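Local coordinates for protein lovastatin nonaketide synthase, polyketide synthase component (Aspergillus terreus, PDB 7CPX) that builds, with its partner LovC, the carrier-bound nonaketide dihydromonacolin L, a lovastatin precursor, by repeatedly condensing malonyl units and reducing, dehydrating and methylating the growing chain, at residues Arg1143-Ala1148 with Val2361-Leu2366; Gly2166-Ser2171 with Tyr2337-Val2342. The protein carries 2 engineered substitutions. One frame throughout, in Å; residues are numbered along the deposited sequence.

Interaction 1 (Arg1143-Ala1148 with Val2361-Leu2366); sequences RADLRA and VEEHEL
His2364 and Leu1146 meet with their side chains crossing at about a right angle. The leucine comes obliquely to the imidazole: its CD1 lies 3.4 Å from His2364 NE2, and its CB 3.6 Å from His2364 CE1. The NE2 tip of the ring also approaches the Arg1143 guanidinium tip to tip, the two planes 85° apart, but Arg1143 NH2 and His2364 NE2 are 4.1 Å apart and no bond joins them. Beside the ring Glu2363 reaches out, and its OE1 makes a salt bridge of 3.6 Å with Arg1143 NH1, near the guanidinium plane at its edge. The Glu2363 and Arg1143 side chains run past one another in opposite senses. Arg1143 NH2 is spent elsewhere, on the carbonyl of Ala1183. Asp1145 and Leu1146, both left-handed in backbone conformation, form a beta-turn of the I'/III' class between Ala1144 and Arg1147, whose second backbone bond, Arg1147 N to Ala1144 O, is weak. This hairpin, in what is probably the C-terminal hotdog half of the dehydratase domain, meets the start of ketoreductase helix 2363-2385. An acidic residue in the first turn of a helix suits the helix dipole, which would probably favour the charge of Glu2363. Its OE2 lies 4.2 Å from Asp1145 OD1, a repulsive pairing that the arginine should partly offset; Asp1145 OD2 has a weak hydrogen bond from Trp2197 NE1.

Interaction 2 (Gly2166-Ser2171 with Tyr2337-Val2342); sequences GDLGRS and YGVGFV
Ser2171 OG donates to Leu2168 O, has a weak hydrogen bond with His2367 NE2, and touches Val2339 CG2 at 3.9 Å. The bond to Leu2168 O reaches back one helical turn, the donor tilted 33° from the carbonyl plane. With chi1 at 58°, OG sits between the backbone N and the carbonyl carbon. Val2339 is the chief contact residue of its segment. Its CB comes within 3.5 Å of Leu2168 N, and its two methyls divide: CG1 packs 3.6 Å from Asp2167 CB, and CG2 3.8 Å from Leu2168 CB. A compact branched side chain suits this place, because the backbones approach closely, with 4.8 Å between Leu2168 CA and Val2339 CA. Asp2167 offers Val2339 its CB, while its carboxylate bonds weakly through OD2 to Asn1113 of the dehydratase domain; its modelled contact with Arg2170 is doubtfully short. Gly2340 N lies 3.9 Å from Leu2168 CB. Glycine fits here because, at a phi of 109° and with this backbone, a CB would run into the carbonyl O of Val2339; the residue occupies the N-cap position of the short helix 2341-2344. Leu2168, Gly2340 and Phe2341 belong to the NADP pocket seen in this structure, so both segments contribute residues to the pocket. Gly2166 occupies the N-cap position of helix 2167-2178, which follows strand 2158-2162 of the parallel Rossmann sheet, whereas Val2339 comes soon after strand 2329-2333; helix 2363-2385 packs against both segments through Glu2363.

The centres of interactions 1 and 2 lie about 8 Å apart, and the two contacts touch. Along the chain the order is 1143-1148, 2166-2171, 2337-2342 and 2361-2366, so both segments of interaction 2 fall between those of interaction 1. Interaction 2 is internal to the ketoreductase, between the start of helix 2167-2178 and the segment leading into helix 2341-2344 at the NADP pocket; interaction 1 joins that domain to the dehydratase. Helix 2363-2385 ties them together: its first turn takes part in interaction 1, and its Leu2366 packs on Leu2168 of interaction 2. The dehydratase-ketoreductase interface therefore lies next to segments that contribute to the NADP pocket.

Interaction 1 (Arg1143-Ala1148 with Val2361-Leu2366)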
loop_
_atom_site.group_PDB
_atom_site.type_symbol
_atom_site.label_atom_id
_atom_site.label_comp_id
_atom_site.label_asym_id
_atom_site.label_seq_id
_atom_site.Cartn_x
_atom_site.Cartn_y
_atom_site.Cartn_z
ATOM N N ARG A 1143 26.762 3.036 -35.374
ATOM C CA ARG A 1143 25.496 3.665 -35.729
ATOM C C ARG A 1143 25.468 4.065 -37.196
ATOM O O ARG A 1143 26.495 4.412 -37.781
ATOM C CB ARG A 1143 25.234 4.911 -34.879
ATOM C CG ARG A 1143 26.147 6.087 -35.207
ATOM C CD ARG A 1143 25.701 7.351 -34.511
ATOM N NE ARG A 1143 24.330 7.705 -34.854
ATOM C CZ ARG A 1143 23.967 8.259 -36.003
ATOM N NH1 ARG A 1143 24.852 8.529 -36.948
ATOM N NH2 ARG A 1143 22.686 8.545 -36.211
ATOM N N ALA A 1144 24.269 4.037 -37.774
ATOM C CA ALA A 1144 24.035 4.558 -39.114
ATOM C C ALA A 1144 22.556 4.421 -39.439
ATOM O O ALA A 1144 21.833 3.642 -38.812
ATOM C CB ALA A 1144 24.870 3.831 -40.165
ATOM N N ASP A 1145 22.118 5.191 -40.437
ATOM C CA ASP A 1145 20.753 5.106 -40.952
ATOM C C ASP A 1145 19.732 5.229 -39.826
ATOM O O ASP A 1145 18.751 4.487 -39.762
ATOM C CB ASP A 1145 20.546 3.806 -41.727
ATOM C CG ASP A 1145 21.501 3.664 -42.895
ATOM O OD1 ASP A 1145 22.297 4.597 -43.130
ATOM O OD2 ASP A 1145 21.456 2.620 -43.577
ATOM N N LEU A 1146 19.967 6.182 -38.925
ATOM C CA LEU A 1146 19.088 6.391 -37.778
ATOM C C LEU A 1146 18.950 5.106 -36.968
ATOM O O LEU A 1146 17.868 4.757 -36.494
ATOM C CB LEU A 1146 17.717 6.902 -38.228
ATOM C CG LEU A 1146 16.801 7.450 -37.134
ATOM C CD1 LEU A 1146 17.489 8.563 -36.369
ATOM C CD2 LEU A 1146 15.493 7.942 -37.731
ATOM N N ARG A 1147 20.062 4.393 -36.813
ATOM C CA ARG A 1147 20.059 3.103 -36.146
ATOM C C ARG A 1147 21.401 2.899 -35.464
ATOM O O ARG A 1147 22.399 3.535 -35.814
ATOM C CB ARG A 1147 19.788 1.968 -37.137
ATOM C CG ARG A 1147 18.570 1.136 -36.808
ATOM C CD ARG A 1147 18.131 0.306 -37.999
ATOM N NE ARG A 1147 17.316 1.077 -38.930
ATOM C CZ ARG A 1147 16.608 0.551 -39.920
ATOM N NH1 ARG A 1147 16.590 -0.752 -40.142
ATOM N NH2 ARG A 1147 15.896 1.354 -40.705
ATOM N N ALA A 1148 21.415 2.002 -34.482
ATOM C CA ALA A 1148 22.651 1.649 -33.806
ATOM C C ALA A 1148 22.614 0.174 -33.451
ATOM O O ALA A 1148 21.555 -0.455 -33.427
ATOM C CB ALA A 1148 22.883 2.501 -32.552
ATOM N N VAL A 2361 27.743 19.134 -38.486
ATOM C CA VAL A 2361 26.515 18.937 -39.244
ATOM C C VAL A 2361 26.146 17.467 -39.120
ATOM O O VAL A 2361 26.901 16.589 -39.555
ATOM C CB VAL A 2361 26.677 19.349 -40.713
ATOM C CG1 VAL A 2361 25.398 19.082 -41.478
ATOM C CG2 VAL A 2361 27.060 20.812 -40.810
ATOM N N GLU A 2362 24.988 17.193 -38.531
ATOM C CA GLU A 2362 24.576 15.815 -38.329
ATOM C C GLU A 2362 24.162 15.186 -39.655
ATOM O O GLU A 2362 23.905 15.868 -40.650
ATOM C CB GLU A 2362 23.414 15.727 -37.338
ATOM C CG GLU A 2362 23.425 16.768 -36.231
ATOM C CD GLU A 2362 24.751 16.858 -35.503
ATOM O OE1 GLU A 2362 25.782 17.116 -36.160
ATOM O OE2 GLU A 2362 24.762 16.673 -34.269
ATOM N N GLU A 2363 24.106 13.853 -39.656
ATOM C CA GLU A 2363 23.605 13.132 -40.819
ATOM C C GLU A 2363 22.227 13.646 -41.214
ATOM O O GLU A 2363 21.983 13.993 -42.376
ATOM C CB GLU A 2363 23.562 11.634 -40.508
ATOM C CG GLU A 2363 22.897 10.769 -41.567
ATOM C CD GLU A 2363 22.839 9.310 -41.158
ATOM O OE1 GLU A 2363 23.654 8.900 -40.305
ATOM O OE2 GLU A 2363 21.974 8.577 -41.680
ATOM N N HIS A 2364 21.316 13.723 -40.246
ATOM C CA HIS A 2364 19.966 14.192 -40.530
ATOM C C HIS A 2364 19.912 15.705 -40.680
ATOM O O HIS A 2364 19.094 16.218 -41.448
ATOM C CB HIS A 2364 19.021 13.718 -39.430
ATOM C CG HIS A 2364 19.181 12.267 -39.104
ATOM N ND1 HIS A 2364 18.681 11.265 -39.909
ATOM C CD2 HIS A 2364 19.812 11.648 -38.080
ATOM C CE1 HIS A 2364 18.986 10.092 -39.386
ATOM N NE2 HIS A 2364 19.672 10.295 -38.276
ATOM N N GLU A 2365 20.779 16.437 -39.981
ATOM C CA GLU A 2365 20.894 17.864 -40.255
ATOM C C GLU A 2365 21.478 18.105 -41.639
ATOM O O GLU A 2365 21.104 19.071 -42.313
ATOM C CB GLU A 2365 21.742 18.547 -39.187
ATOM C CG GLU A 2365 20.992 18.821 -37.897
ATOM C CD GLU A 2365 21.761 19.726 -36.961
ATOM O OE1 GLU A 2365 22.971 19.926 -37.197
ATOM O OE2 GLU A 2365 21.161 20.237 -35.992
ATOM N N LEU A 2366 22.384 17.235 -42.089
ATOM C CA LEU A 2366 22.849 17.316 -43.468
ATOM C C LEU A 2366 21.714 17.025 -44.439
ATOM O O LEU A 2366 21.613 17.654 -45.499
ATOM C CB LEU A 2366 24.005 16.346 -43.697
ATOM C CG LEU A 2366 24.453 16.198 -45.153
ATOM C CD1 LEU A 2366 24.837 17.541 -45.744
ATOM C CD2 LEU A 2366 25.611 15.232 -45.248
#

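Interaction 2 (Gly2166-Ser2171 with Tyr2337-Val2342)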
loop_
_atom_site.group_PDB
_atom_site.type_symbol
_atom_site.label_atom_id
_atom_site.label_comp_id
_atom_site.label_asym_id
_atom_site.label_seq_id
_atom_site.Cartn_x
_atom_site.Cartn_y
_atom_site.Cartn_z
ATOM N N GLY A 2166 29.210 6.633 -50.199
ATOM C CA GLY A 2166 29.657 6.372 -48.850
ATOM C C GLY A 2166 28.514 6.452 -47.859
ATOM O O GLY A 2166 27.334 6.460 -48.210
ATOM N N ASP A 2167 28.888 6.512 -46.579
ATOM C CA ASP A 2167 27.881 6.583 -45.527
ATOM C C ASP A 2167 27.020 7.830 -45.681
ATOM O O ASP A 2167 25.793 7.769 -45.539
ATOM C CB ASP A 2167 28.555 6.565 -44.157
ATOM C CG ASP A 2167 29.467 5.368 -43.973
ATOM O OD1 ASP A 2167 29.720 4.653 -44.965
ATOM O OD2 ASP A 2167 29.930 5.139 -42.836
ATOM N N LEU A 2168 27.645 8.968 -45.981
ATOM C CA LEU A 2168 26.891 10.203 -46.165
ATOM C C LEU A 2168 25.918 10.075 -47.328
ATOM O O LEU A 2168 24.730 10.398 -47.202
ATOM C CB LEU A 2168 27.859 11.365 -46.391
ATOM C CG LEU A 2168 27.277 12.740 -46.723
ATOM C CD1 LEU A 2168 28.294 13.810 -46.380
ATOM C CD2 LEU A 2168 26.876 12.855 -48.188
ATOM N N GLY A 2169 26.407 9.603 -48.473
ATOM C CA GLY A 2169 25.546 9.481 -49.635
ATOM C C GLY A 2169 24.442 8.463 -49.440
ATOM O O GLY A 2169 23.306 8.674 -49.869
ATOM N N ARG A 2170 24.762 7.339 -48.800
ATOM C CA ARG A 2170 23.749 6.321 -48.548
ATOM C C ARG A 2170 22.678 6.834 -47.594
ATOM O O ARG A 2170 21.485 6.570 -47.788
ATOM C CB ARG A 2170 24.411 5.060 -48.002
ATOM C CG ARG A 2170 25.207 4.312 -49.051
ATOM C CD ARG A 2170 25.870 3.083 -48.476
ATOM N NE ARG A 2170 26.867 3.426 -47.471
ATOM C CZ ARG A 2170 27.604 2.538 -46.819
ATOM N NH1 ARG A 2170 27.476 1.240 -47.037
ATOM N NH2 ARG A 2170 28.492 2.962 -45.925
ATOM N N SER A 2171 23.084 7.569 -46.557
ATOM C CA SER A 2171 22.107 8.172 -45.659
ATOM C C SER A 2171 21.230 9.167 -46.406
ATOM O O SER A 2171 20.008 9.202 -46.214
ATOM C CB SER A 2171 22.818 8.860 -44.497
ATOM O OG SER A 2171 23.724 9.842 -44.967
ATOM N N TYR A 2337 29.976 14.764 -38.855
ATOM C CA TYR A 2337 30.514 13.774 -37.933
ATOM C C TYR A 2337 29.829 12.421 -38.062
ATOM O O TYR A 2337 30.500 11.384 -38.042
ATOM C CB TYR A 2337 30.387 14.280 -36.497
ATOM C CG TYR A 2337 31.366 15.373 -36.148
ATOM C CD1 TYR A 2337 31.158 16.678 -36.566
ATOM C CD2 TYR A 2337 32.498 15.101 -35.396
ATOM C CE1 TYR A 2337 32.050 17.680 -36.248
ATOM C CE2 TYR A 2337 33.395 16.095 -35.072
ATOM C CZ TYR A 2337 33.167 17.383 -35.500
ATOM O OH TYR A 2337 34.059 18.381 -35.179
ATOM N N GLY A 2338 28.502 12.409 -38.193
ATOM C CA GLY A 2338 27.788 11.147 -38.257
ATOM C C GLY A 2338 28.189 10.296 -39.444
ATOM O O GLY A 2338 28.232 9.067 -39.345
ATOM N N VAL A 2339 28.491 10.931 -40.577
ATOM C CA VAL A 2339 28.808 10.225 -41.812
ATOM C C VAL A 2339 29.762 11.081 -42.631
ATOM O O VAL A 2339 29.932 12.275 -42.378
ATOM C CB VAL A 2339 27.535 9.899 -42.630
ATOM C CG1 VAL A 2339 26.731 8.807 -41.952
ATOM C CG2 VAL A 2339 26.688 11.148 -42.810
ATOM N N GLY A 2340 30.388 10.459 -43.618
ATOM C CA GLY A 2340 31.303 11.134 -44.514
ATOM C C GLY A 2340 32.742 10.723 -44.263
ATOM O O GLY A 2340 33.044 9.845 -43.449
ATOM N N PHE A 2341 33.646 11.386 -44.989
ATOM C CA PHE A 2341 35.066 11.087 -44.842
ATOM C C PHE A 2341 35.542 11.351 -43.422
ATOM O O PHE A 2341 36.451 10.671 -42.935
ATOM C CB PHE A 2341 35.886 11.906 -45.839
ATOM C CG PHE A 2341 35.945 13.374 -45.520
ATOM C CD1 PHE A 2341 34.982 14.240 -46.005
ATOM C CD2 PHE A 2341 36.967 13.887 -44.741
ATOM C CE1 PHE A 2341 35.036 15.590 -45.718
ATOM C CE2 PHE A 2341 37.026 15.235 -44.448
ATOM C CZ PHE A 2341 36.059 16.087 -44.937
ATOM N N VAL A 2342 34.938 12.328 -42.742
ATOM C CA VAL A 2342 35.311 12.616 -41.362
ATOM C C VAL A 2342 35.095 11.395 -40.483
ATOM O O VAL A 2342 35.818 11.192 -39.500
ATOM C CB VAL A 2342 34.513 13.828 -40.842
ATOM C CG1 VAL A 2342 34.792 14.053 -39.366
ATOM C CG2 VAL A 2342 34.854 15.067 -41.650
#